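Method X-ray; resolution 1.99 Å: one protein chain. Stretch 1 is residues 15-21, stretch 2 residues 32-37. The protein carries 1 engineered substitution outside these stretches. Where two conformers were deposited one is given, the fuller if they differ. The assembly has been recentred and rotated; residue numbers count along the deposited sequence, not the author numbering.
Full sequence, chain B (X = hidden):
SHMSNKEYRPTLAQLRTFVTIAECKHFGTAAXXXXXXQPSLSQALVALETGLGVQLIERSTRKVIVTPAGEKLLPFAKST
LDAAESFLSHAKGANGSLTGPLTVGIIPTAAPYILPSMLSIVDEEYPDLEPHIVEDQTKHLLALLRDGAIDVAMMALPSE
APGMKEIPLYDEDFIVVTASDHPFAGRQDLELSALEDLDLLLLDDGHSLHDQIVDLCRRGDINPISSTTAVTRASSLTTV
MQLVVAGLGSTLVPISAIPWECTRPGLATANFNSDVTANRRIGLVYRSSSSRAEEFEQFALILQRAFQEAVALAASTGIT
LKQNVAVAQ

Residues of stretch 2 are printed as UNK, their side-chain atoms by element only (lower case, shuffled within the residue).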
# COMPACT_ATOMS: atom_id res chain seq x y z
N LEU B 15 -10.39 -34.49 -13.98
CA LEU B 15 -10.22 -33.30 -13.16
C LEU B 15 -10.77 -32.07 -13.84
O LEU B 15 -11.39 -31.24 -13.15
CB LEU B 15 -8.75 -33.12 -12.77
CG LEU B 15 -8.18 -34.21 -11.82
CD1 LEU B 15 -6.73 -33.88 -11.51
CD2 LEU B 15 -8.98 -34.30 -10.54
N ARG B 16 -10.57 -31.92 -15.16
CA ARG B 16 -11.14 -30.78 -15.89
C ARG B 16 -12.66 -30.80 -15.78
O ARG B 16 -13.27 -29.78 -15.49
CB ARG B 16 -10.72 -30.77 -17.37
CG ARG B 16 -9.25 -30.35 -17.52
CD ARG B 16 -8.73 -29.98 -18.90
NE ARG B 16 -8.19 -31.12 -19.64
CZ ARG B 16 -6.91 -31.53 -19.70
NH1 ARG B 16 -5.90 -30.90 -19.07
NH2 ARG B 16 -6.63 -32.59 -20.47
N THR B 17 -13.27 -31.96 -15.94
CA THR B 17 -14.71 -32.07 -15.75
C THR B 17 -15.16 -31.61 -14.38
O THR B 17 -16.10 -30.84 -14.27
CB THR B 17 -15.21 -33.51 -16.03
OG1 THR B 17 -15.21 -33.75 -17.42
CG2 THR B 17 -16.64 -33.73 -15.53
N PHE B 18 -14.50 -32.10 -13.35
CA PHE B 18 -14.86 -31.70 -11.97
C PHE B 18 -14.75 -30.18 -11.77
O PHE B 18 -15.65 -29.55 -11.25
CB PHE B 18 -13.94 -32.45 -10.98
CG PHE B 18 -13.98 -31.96 -9.57
CD1 PHE B 18 -15.19 -31.66 -8.94
CD2 PHE B 18 -12.80 -31.82 -8.84
CE1 PHE B 18 -15.21 -31.24 -7.63
CE2 PHE B 18 -12.84 -31.37 -7.54
CZ PHE B 18 -14.04 -31.09 -6.95
N VAL B 19 -13.63 -29.62 -12.17
CA VAL B 19 -13.34 -28.20 -11.93
C VAL B 19 -14.35 -27.34 -12.72
O VAL B 19 -14.90 -26.38 -12.18
CB VAL B 19 -11.88 -27.89 -12.28
CG1 VAL B 19 -11.61 -26.42 -12.43
CG2 VAL B 19 -10.94 -28.51 -11.24
N THR B 20 -14.56 -27.74 -13.95
CA THR B 20 -15.52 -27.04 -14.79
C THR B 20 -17.06 -26.96 -14.28
O THR B 20 -17.83 -25.98 -14.10
CB THR B 20 -15.49 -27.64 -16.19
OG1 THR B 20 -14.21 -27.42 -16.75
CG2 THR B 20 -16.50 -26.97 -17.04
N ILE B 21 -17.42 -28.14 -13.80
CA ILE B 21 -18.74 -28.23 -13.16
C ILE B 21 -18.81 -27.37 -11.90
O ILE B 21 -19.80 -26.66 -11.66
CB ILE B 21 -19.17 -29.69 -12.82
CG1 ILE B 21 -19.33 -30.54 -14.08
CG2 ILE B 21 -20.55 -29.68 -12.12
CD1 ILE B 21 -19.33 -32.02 -13.82
N UNK B 32 -20.77 -27.86 -22.54
CA UNK B 32 -20.51 -27.00 -23.73
C UNK B 32 -19.13 -26.36 -23.59
O UNK B 32 -18.41 -26.26 -24.55
o UNK B 32 -21.65 -25.09 -22.76
c UNK B 32 -22.97 -26.55 -24.15
c UNK B 32 -21.59 -25.92 -23.92
N UNK B 33 -18.76 -25.97 -22.37
CA UNK B 33 -17.41 -25.41 -22.15
C UNK B 33 -16.29 -26.37 -22.56
O UNK B 33 -15.29 -25.96 -23.08
c UNK B 33 -17.21 -24.95 -20.69
c UNK B 33 -16.09 -23.13 -19.38
c UNK B 33 -15.98 -24.10 -20.54
n UNK B 33 -15.15 -21.00 -18.51
c UNK B 33 -14.86 -22.22 -19.31
N UNK B 34 -16.50 -27.66 -22.31
CA UNK B 34 -15.52 -28.71 -22.62
C UNK B 34 -15.71 -29.36 -23.98
O UNK B 34 -14.96 -30.28 -24.33
c UNK B 34 -15.50 -30.23 -19.00
c UNK B 34 -13.67 -28.91 -20.09
c UNK B 34 -15.16 -29.25 -20.09
c UNK B 34 -15.57 -29.80 -21.51
N UNK B 35 -16.68 -28.89 -24.76
CA UNK B 35 -17.00 -29.45 -26.08
C UNK B 35 -17.30 -30.96 -26.03
O UNK B 35 -16.84 -31.71 -26.87
o UNK B 35 -15.59 -27.78 -27.11
c UNK B 35 -15.88 -29.15 -27.08
N UNK B 36 -18.08 -31.37 -25.04
CA UNK B 36 -18.54 -32.76 -24.93
C UNK B 36 -20.02 -32.78 -24.64
O UNK B 36 -20.59 -31.77 -24.26
c UNK B 36 -17.78 -33.54 -23.82
c UNK B 36 -16.30 -33.66 -24.19
c UNK B 36 -17.99 -32.89 -22.44
c UNK B 36 -17.15 -33.55 -21.34
N UNK B 37 -20.62 -33.94 -24.81
CA UNK B 37 -22.03 -34.13 -24.48
C UNK B 37 -22.24 -34.21 -22.97
O UNK B 37 -21.31 -34.49 -22.23
c UNK B 37 -22.52 -35.44 -25.12
o UNK B 37 -21.91 -36.55 -24.47

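Position 32 carries three side-chain atoms: a first carbon bearing one oxygen and one further carbon. Branching at the first carbon into a hydroxyl and a methyl identifies threonine. Thr32 lies in the last part of a helix and its side chain stays out of reach of stretch 1; its hydroxyl is satisfied by a hydrogen bond elsewhere in the structure, while its backbone O accepts a bond from the N of position 35 at 3.2 Å.

Position 33 has four carbons in a row ending in nitrogen, which is lysine. The CA-to-CB bond of Lys33 points toward stretch 1, and its CB lies 4.2 Å from CG2 of Thr20. The base of the chain thus packs against a methyl group, while the long extended remainder, with every chi angle t, can leave its charged amine in an exposed setting.

At position 34 four carbons fork at the second, the pattern of leucine. Its CA-to-CB bond points toward stretch 1, and it loses 77 Å² to that stretch, more than any other residue of the pair. CD1 of Leu34 sits 3.9 Å from OG1 of Thr17, and CD2 is 3.7 Å from OG1 of Thr20. A forked hydrocarbon suits this place because it spreads two methyls over the surface made by Thr17 and Thr20, and both lie close to OG1 of Thr20.

Position 35 has one carbon and one oxygen, so it is serine. With phi/psi of 56/43, Ser35 is the first residue to leave helical geometry, in a Schellman motif. Its side chain is out of reach of stretch 1; being small, it is easily accommodated at this exposed, positive-phi position, though such phi is most often glycine's.

Four carbons at position 36 fork at the first, one arm two carbons long: isoleucine. Its backbone is extended, as beta-branching favours, and its longer arm brings CD1 to 4.4 Å from OG1 of Thr17, a marginal contact covering little surface.

Position 37 again shows one carbon and one oxygen, serine. Ser37 stands at the N-cap of the following helix, where its hydroxyl caps a backbone N just past the stretch, a role for which a short polar side chain is well fitted.

The contact works by packing alone. No hydrogen bond crosses it, and 207 Å² is buried, centred on Leu34 against the helix face made by Arg16, Thr17 and Thr20. Thr20 can present a hydroxyl to a methyl because OG1 donates to O of Arg16 at 2.8 Å, satisfying its proton within its own helix.

Stretch 2, residues 32-37: TKLSIS
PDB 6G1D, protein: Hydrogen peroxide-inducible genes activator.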